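Local coordinates for protein threonine--tRNA ligase catalytic subunit (Aeropyrum pernix, PDB 3A32) that probably catalyses the two-step, ATP-dependent attachment of threonine to tRNA(Thr) as a zinc-containing class-II aminoacyl-tRNA synthetase, without an editing domain of its own, at residues E32-T35 and F36-A39; D180-E183 and E184-V188; K377-K381 and T382-S386. All blocks are in the same frame, centred on the assembly; numbering follows the deposited sequence.

Interaction 1: E32-T35 and F36-A39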
loop_
_atom_site.group_PDB
_atom_site.type_symbol
_atom_site.label_atom_id
_atom_site.label_comp_id
_atom_site.label_asym_id
_atom_site.label_seq_id
_atom_site.Cartn_x
_atom_site.Cartn_y
_atom_site.Cartn_z
ATOM N N GLU A 32 -22.478 16.605 11.310
ATOM C CA GLU A 32 -22.179 15.234 10.941
ATOM C C GLU A 32 -20.858 15.139 10.197
ATOM O O GLU A 32 -20.548 16.021 9.406
ATOM C CB GLU A 32 -23.276 14.695 10.050
ATOM C CG GLU A 32 -24.456 14.272 10.844
ATOM C CD GLU A 32 -25.631 13.809 10.017
ATOM O OE1 GLU A 32 -25.531 13.633 8.774
ATOM O OE2 GLU A 32 -26.663 13.589 10.681
ATOM N N PHE A 33 -20.093 14.069 10.418
ATOM C CA PHE A 33 -18.846 13.911 9.690
ATOM C C PHE A 33 -19.082 14.121 8.204
ATOM O O PHE A 33 -18.259 14.761 7.561
ATOM C CB PHE A 33 -18.100 12.603 10.021
ATOM C CG PHE A 33 -17.354 12.659 11.341
ATOM C CD1 PHE A 33 -16.028 13.087 11.398
ATOM C CD2 PHE A 33 -18.003 12.323 12.546
ATOM C CE1 PHE A 33 -15.357 13.185 12.612
ATOM C CE2 PHE A 33 -17.354 12.430 13.748
ATOM C CZ PHE A 33 -16.036 12.834 13.789
ATOM N N ALA A 34 -20.240 13.685 7.688
ATOM C CA ALA A 34 -20.541 13.754 6.214
ATOM C C ALA A 34 -20.645 15.159 5.664
ATOM O O ALA A 34 -20.503 15.351 4.475
ATOM C CB ALA A 34 -21.775 12.952 5.818
ATOM N N THR A 35 -20.880 16.139 6.512
ATOM C CA THR A 35 -20.921 17.501 6.013
ATOM C C THR A 35 -19.534 18.162 5.900
ATOM O O THR A 35 -19.452 19.381 5.626
ATOM C CB THR A 35 -21.863 18.380 6.818
ATOM O OG1 THR A 35 -21.195 18.830 7.998
ATOM C CG2 THR A 35 -23.158 17.610 7.177
ATOM N N PHE A 36 -18.461 17.370 6.116
ATOM C CA PHE A 36 -17.095 17.805 5.868
ATOM C C PHE A 36 -16.553 16.961 4.748
ATOM O O PHE A 36 -15.793 17.444 3.904
ATOM C CB PHE A 36 -16.202 17.532 7.041
ATOM C CG PHE A 36 -16.469 18.357 8.240
ATOM C CD1 PHE A 36 -15.784 19.552 8.441
ATOM C CD2 PHE A 36 -17.322 17.900 9.237
ATOM C CE1 PHE A 36 -15.975 20.296 9.611
ATOM C CE2 PHE A 36 -17.552 18.652 10.380
ATOM C CZ PHE A 36 -16.870 19.848 10.576
ATOM N N THR A 37 -16.885 15.680 4.760
ATOM C CA THR A 37 -16.343 14.747 3.792
ATOM C C THR A 37 -17.132 14.654 2.457
ATOM O O THR A 37 -16.562 14.259 1.432
ATOM C CB THR A 37 -16.333 13.303 4.345
ATOM O OG1 THR A 37 -17.651 12.723 4.222
ATOM C CG2 THR A 37 -15.818 13.266 5.823
ATOM N N GLY A 38 -18.438 14.958 2.476
ATOM C CA GLY A 38 -19.304 14.580 1.366
ATOM C C GLY A 38 -19.838 13.159 1.527
ATOM O O GLY A 38 -19.203 12.310 2.171
ATOM N N ALA A 39 -21.034 12.932 0.970
ATOM C CA ALA A 39 -21.709 11.658 0.984
ATOM C C ALA A 39 -20.968 10.662 0.101
ATOM O O ALA A 39 -20.380 11.021 -0.899
ATOM C CB ALA A 39 -23.166 11.826 0.506
#
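Thr37 meets Phe33 through its methyl: a first torsion of 80° puts OG1 between the backbone N and the carbonyl carbon, and CG2 anti to that carbon, where it lies 3.3 Å from Phe33 O. In Phe36, chi1 of -69° sets CG beside the backbone N and brings the ring back alongside the turn. Its edge rather than a face then meets the carbonyls, CD2 lying 3.7 Å from Phe33 O, which sits in the ring plane. Phe33 O is also gripped by two amides: Phe36 N at 3.0 Å, well above the carbonyl plane, and Thr37 N at 3.3 Å, within it. Glu32 O likewise takes two donors, Thr35 N at 2.9 Å and Thr35 OG1 at 3.2 Å. The short helix 34-37 ends as Ala34 O accepts Gly38 N at 2.9 Å, and Gly38 leaves helical geometry with a phi of 86°. Thr37 OG1 reaches forward to Gly38 O at 2.6 Å, pinning the exit. An alanine at Thr37 would lack both branches, which is likely to deprive Gly38 O of this donor and open a gap beside Phe33 O. Val84, Tyr114 and Asn121 of the second subunit pack on Phe36, Thr37 and Phe33, respectively. Glu32 O and Phe33 O, accepting two hydrogen bonds each, thus take up amides and a hydroxyl of a turn whose aromatic rings are buried, partly at the dimer interface.

Interaction 2: D180-E183 and E184-V188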
loop_
_atom_site.group_PDB
_atom_site.type_symbol
_atom_site.label_atom_id
_atom_site.label_comp_id
_atom_site.label_asym_id
_atom_site.label_seq_id
_atom_site.Cartn_x
_atom_site.Cartn_y
_atom_site.Cartn_z
ATOM N N ASP A 180 -7.114 -20.397 -14.211
ATOM C CA ASP A 180 -6.217 -19.954 -13.173
ATOM C C ASP A 180 -6.775 -18.808 -12.344
ATOM O O ASP A 180 -6.527 -18.760 -11.122
ATOM C CB ASP A 180 -4.875 -19.523 -13.768
ATOM C CG ASP A 180 -4.007 -20.747 -14.251
ATOM O OD1 ASP A 180 -4.359 -21.911 -13.993
ATOM O OD2 ASP A 180 -2.957 -20.515 -14.887
ATOM N N VAL A 181 -7.524 -17.905 -13.000
ATOM C CA VAL A 181 -8.154 -16.771 -12.290
ATOM C C VAL A 181 -9.215 -17.301 -11.372
ATOM O O VAL A 181 -9.287 -16.860 -10.227
ATOM C CB VAL A 181 -8.694 -15.663 -13.231
ATOM C CG1 VAL A 181 -9.502 -14.591 -12.435
ATOM C CG2 VAL A 181 -7.511 -14.987 -13.959
ATOM N N PHE A 182 -9.980 -18.304 -11.831
ATOM C CA PHE A 182 -10.872 -18.964 -10.906
ATOM C C PHE A 182 -10.093 -19.524 -9.717
ATOM O O PHE A 182 -10.532 -19.381 -8.573
ATOM C CB PHE A 182 -11.710 -20.102 -11.543
ATOM C CG PHE A 182 -12.434 -20.938 -10.508
ATOM C CD1 PHE A 182 -13.664 -20.535 -10.001
ATOM C CD2 PHE A 182 -11.869 -22.093 -10.013
ATOM C CE1 PHE A 182 -14.333 -21.297 -9.014
ATOM C CE2 PHE A 182 -12.527 -22.851 -9.021
ATOM C CZ PHE A 182 -13.760 -22.436 -8.532
ATOM N N GLU A 183 -8.949 -20.172 -9.979
ATOM C CA GLU A 183 -8.172 -20.814 -8.896
ATOM C C GLU A 183 -7.610 -19.749 -7.932
ATOM O O GLU A 183 -7.548 -19.963 -6.743
ATOM C CB GLU A 183 -7.043 -21.705 -9.443
ATOM C CG GLU A 183 -7.506 -22.985 -10.127
ATOM C CD GLU A 183 -7.973 -24.112 -9.165
ATOM O OE1 GLU A 183 -8.817 -23.880 -8.290
ATOM O OE2 GLU A 183 -7.484 -25.257 -9.289
ATOM N N GLU A 184 -7.241 -18.594 -8.468
ATOM C CA GLU A 184 -6.826 -17.470 -7.642
ATOM C C GLU A 184 -7.941 -16.975 -6.712
ATOM O O GLU A 184 -7.718 -16.752 -5.539
ATOM C CB GLU A 184 -6.321 -16.346 -8.567
ATOM C CG GLU A 184 -4.996 -16.714 -9.194
ATOM C CD GLU A 184 -4.626 -15.909 -10.383
ATOM O OE1 GLU A 184 -5.287 -14.907 -10.727
ATOM O OE2 GLU A 184 -3.614 -16.283 -10.986
ATOM N N MET A 185 -9.149 -16.826 -7.251
ATOM C CA MET A 185 -10.309 -16.368 -6.490
ATOM C C MET A 185 -10.586 -17.305 -5.306
ATOM O O MET A 185 -10.796 -16.852 -4.167
ATOM C CB MET A 185 -11.525 -16.242 -7.436
ATOM C CG MET A 185 -12.850 -15.818 -6.742
ATOM S SD MET A 185 -13.611 -17.209 -5.853
ATOM C CE MET A 185 -13.648 -18.555 -7.064
ATOM N N LYS A 186 -10.559 -18.609 -5.581
ATOM C CA LYS A 186 -10.776 -19.620 -4.559
ATOM C C LYS A 186 -9.734 -19.597 -3.410
ATOM O O LYS A 186 -10.096 -19.674 -2.216
ATOM C CB LYS A 186 -10.823 -20.978 -5.244
ATOM C CG LYS A 186 -10.950 -22.171 -4.313
ATOM C CD LYS A 186 -11.410 -23.321 -5.116
ATOM C CE LYS A 186 -11.884 -24.502 -4.258
ATOM N NZ LYS A 186 -10.838 -25.003 -3.281
ATOM N N LEU A 187 -8.443 -19.530 -3.775
ATOM C CA LEU A 187 -7.339 -19.359 -2.807
ATOM C C LEU A 187 -7.502 -18.119 -1.891
ATOM O O LEU A 187 -7.291 -18.231 -0.670
ATOM C CB LEU A 187 -5.982 -19.282 -3.539
ATOM C CG LEU A 187 -5.406 -20.522 -4.250
ATOM C CD1 LEU A 187 -4.248 -20.129 -5.183
ATOM C CD2 LEU A 187 -4.964 -21.571 -3.246
ATOM N N VAL A 188 -7.800 -16.948 -2.471
ATOM C CA VAL A 188 -8.109 -15.756 -1.699
ATOM C C VAL A 188 -9.375 -15.885 -0.769
ATOM O O VAL A 188 -9.298 -15.622 0.452
ATOM C CB VAL A 188 -8.193 -14.516 -2.602
ATOM C CG1 VAL A 188 -8.765 -13.350 -1.871
ATOM C CG2 VAL A 188 -6.805 -14.129 -3.109
#
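Phe182 and Met185 form the tight side of this helical turn. The thioether chain is bent at chi2 (-77°) and again at chi3, which folds its terminal methyl back to the ring: Met185 CE lies 3.4 Å from Phe182 CE1. The two side chains meet at a slant. Both also touch Phe263 of strand 260-268, making this an apolar cluster between helix and sheet. Glu184 is buried too, but holds a polar end there: its chain runs extended beyond CG, passing Asp180 O with CG at 3.2 Å, and brings OE1 to 3.9 Å from CG2 of Val181, whose side chain is about 12 Å from the zinc ion. That carboxylate is satisfied from outside the turn, where OE1 bonds to Tyr68 OH and makes a long, weak ion pair with Arg311, while OE2 makes another with Arg66.

The partly exposed flank is looser. Glu183 and Lys186 lie side by side, pointing the same way, yet Glu183 OE1 comes no nearer than 4.1 Å to Lys186 CD, and it stands 5.5 Å from Lys186 NZ. Each has its own partners instead: Glu183 OE2 forms a salt bridge with Lys242 and OE1 a hydrogen bond with Tyr243 OH; Lys186 NZ forms a salt bridge with Glu190. Opposite charges at this separation may still attract weakly.

Beneath both flanks run four consecutive i to i+4 backbone bonds, from Glu184 N to Asp180 O at 2.8 Å through Leu187 N to Glu183 O at 3.1 Å, with N-H...O angles between 152° and 172°. Such regular bonding defines an alpha-helix, here helix 174-191 of the class-II synthetase core, laid against strands 260-268 and 306-316 of the large, mostly antiparallel sheet.

Interaction 3: K377-K381 and T382-S386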
loop_
_atom_site.group_PDB
_atom_site.type_symbol
_atom_site.label_atom_id
_atom_site.label_comp_id
_atom_site.label_asym_id
_atom_site.label_seq_id
_atom_site.Cartn_x
_atom_site.Cartn_y
_atom_site.Cartn_z
ATOM N N LYS A 377 -7.439 -4.790 28.521
ATOM C CA LYS A 377 -8.617 -4.351 29.262
ATOM C C LYS A 377 -8.416 -4.694 30.765
ATOM O O LYS A 377 -8.102 -5.809 31.102
ATOM C CB LYS A 377 -9.879 -5.020 28.686
ATOM C CG LYS A 377 -11.219 -4.731 29.407
ATOM C CD LYS A 377 -11.560 -3.213 29.475
ATOM C CE LYS A 377 -12.791 -3.024 30.346
ATOM N NZ LYS A 377 -13.374 -1.644 30.235
ATOM N N GLY A 378 -8.536 -3.705 31.634
ATOM C CA GLY A 378 -8.545 -3.903 33.082
ATOM C C GLY A 378 -9.940 -4.310 33.511
ATOM O O GLY A 378 -10.890 -3.565 33.345
ATOM N N SER A 379 -10.094 -5.512 34.038
ATOM C CA SER A 379 -11.439 -5.989 34.403
ATOM C C SER A 379 -11.396 -6.470 35.850
ATOM O O SER A 379 -10.454 -6.149 36.569
ATOM C CB SER A 379 -11.891 -7.100 33.449
ATOM O OG SER A 379 -13.285 -7.379 33.613
ATOM N N SER A 380 -12.378 -7.255 36.273
ATOM C CA SER A 380 -12.500 -7.679 37.658
ATOM C C SER A 380 -13.358 -8.927 37.678
ATOM O O SER A 380 -14.010 -9.222 36.667
ATOM C CB SER A 380 -13.078 -6.531 38.540
ATOM O OG SER A 380 -14.484 -6.411 38.392
ATOM N N LYS A 381 -13.328 -9.689 38.785
ATOM C CA LYS A 381 -14.158 -10.886 38.933
ATOM C C LYS A 381 -15.649 -10.568 38.766
ATOM O O LYS A 381 -16.373 -11.265 38.064
ATOM C CB LYS A 381 -13.965 -11.537 40.308
ATOM C CG LYS A 381 -12.579 -12.126 40.605
ATOM C CD LYS A 381 -12.592 -13.035 41.870
ATOM C CE LYS A 381 -12.828 -14.516 41.490
ATOM N NZ LYS A 381 -12.944 -15.435 42.699
ATOM N N THR A 382 -16.121 -9.513 39.411
ATOM C CA THR A 382 -17.552 -9.138 39.270
ATOM C C THR A 382 -17.887 -8.400 37.959
ATOM O O THR A 382 -18.971 -8.606 37.415
ATOM C CB THR A 382 -18.040 -8.361 40.463
ATOM O OG1 THR A 382 -17.353 -7.119 40.523
ATOM C CG2 THR A 382 -17.737 -9.152 41.738
ATOM N N GLY A 383 -16.963 -7.572 37.458
ATOM C CA GLY A 383 -17.127 -6.872 36.182
ATOM C C GLY A 383 -16.996 -7.751 34.923
ATOM O O GLY A 383 -17.538 -7.397 33.868
ATOM N N LEU A 384 -16.335 -8.914 35.033
ATOM C CA LEU A 384 -15.923 -9.698 33.848
ATOM C C LEU A 384 -17.029 -9.933 32.841
ATOM O O LEU A 384 -16.872 -9.672 31.667
ATOM C CB LEU A 384 -15.261 -11.044 34.223
ATOM C CG LEU A 384 -14.572 -11.744 33.038
ATOM C CD1 LEU A 384 -13.405 -10.939 32.433
ATOM C CD2 LEU A 384 -14.181 -13.161 33.397
ATOM N N SER A 385 -18.158 -10.421 33.319
ATOM C CA SER A 385 -19.224 -10.869 32.454
ATOM C C SER A 385 -19.757 -9.744 31.589
ATOM O O SER A 385 -19.980 -9.944 30.407
ATOM C CB SER A 385 -20.329 -11.489 33.292
ATOM O OG SER A 385 -21.488 -11.711 32.510
ATOM N N SER A 386 -19.932 -8.559 32.153
ATOM C CA SER A 386 -20.381 -7.388 31.391
ATOM C C SER A 386 -19.278 -6.772 30.533
ATOM O O SER A 386 -19.562 -6.204 29.487
ATOM C CB SER A 386 -20.976 -6.322 32.318
ATOM O OG SER A 386 -20.637 -5.013 31.861
HETATM O O HOH W 1 -18.580 -11.450 36.071
#
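Ser380 and Gly383 meet where the hydroxyl of one turns back to the amide of the other. With chi1 at 79°, Ser380 OG sits between its own backbone N and carbonyl carbon and accepts Gly383 N at 2.9 Å, with an N-H...O angle of 152°. A CB on Gly383 would clash with this oxygen, so glycine's lack of a side chain leaves room for the hydroxyl. The carbonyl of Ser380 serves the residue after Gly383: Leu384 N donates to Ser380 O at 2.9 Å, though the bond is bent and weak, while Leu384 CB lies 3.3 Å from the same oxygen.

Ser379 is turned differently. Its CB points toward the following segment, and chi1 of -168° places OG beside the carbonyl carbon, 3.5 Å from Leu384 CA and 3.8 Å from Leu384 CD1. The hydroxyl's polar need is met farther on, by Asp387. Across the turn, one water donates to Lys381 O at 3.0 Å and accepts from Ser385 N at 3.0 Å, with a weaker bond to Thr382 O, so it bridges the turn to the first part of the helix.

Within the anticodon-binding domain, this is the turn that connects strand 373-380 to helix 384-393. Backbone bonds tie Ser379 and Lys381 to the parallel strand 341-347, on whose Ile344 and Val346 the Leu384 side chain packs.

From the N terminus, the three contacts come in series; none nests in or crosses another, and each closes only a turn of adjacent residues. Interaction 1 bends the chain at helix 34-37, before the first strand of the large sheet, and faces the second subunit. Interaction 2 lies within helix 174-191, joining that helix to strands 260-268 and 306-316 of the core, on the opposite side of the chain's centre. Interaction 3 turns strand 373-380 into helix 384-393. Their centres are 37 to 44 Å apart and their nearest atoms at least about 22 Å, so they mark separate places: a dimer contact and a core helix, both in the catalytic region, and the anticodon-binding domain.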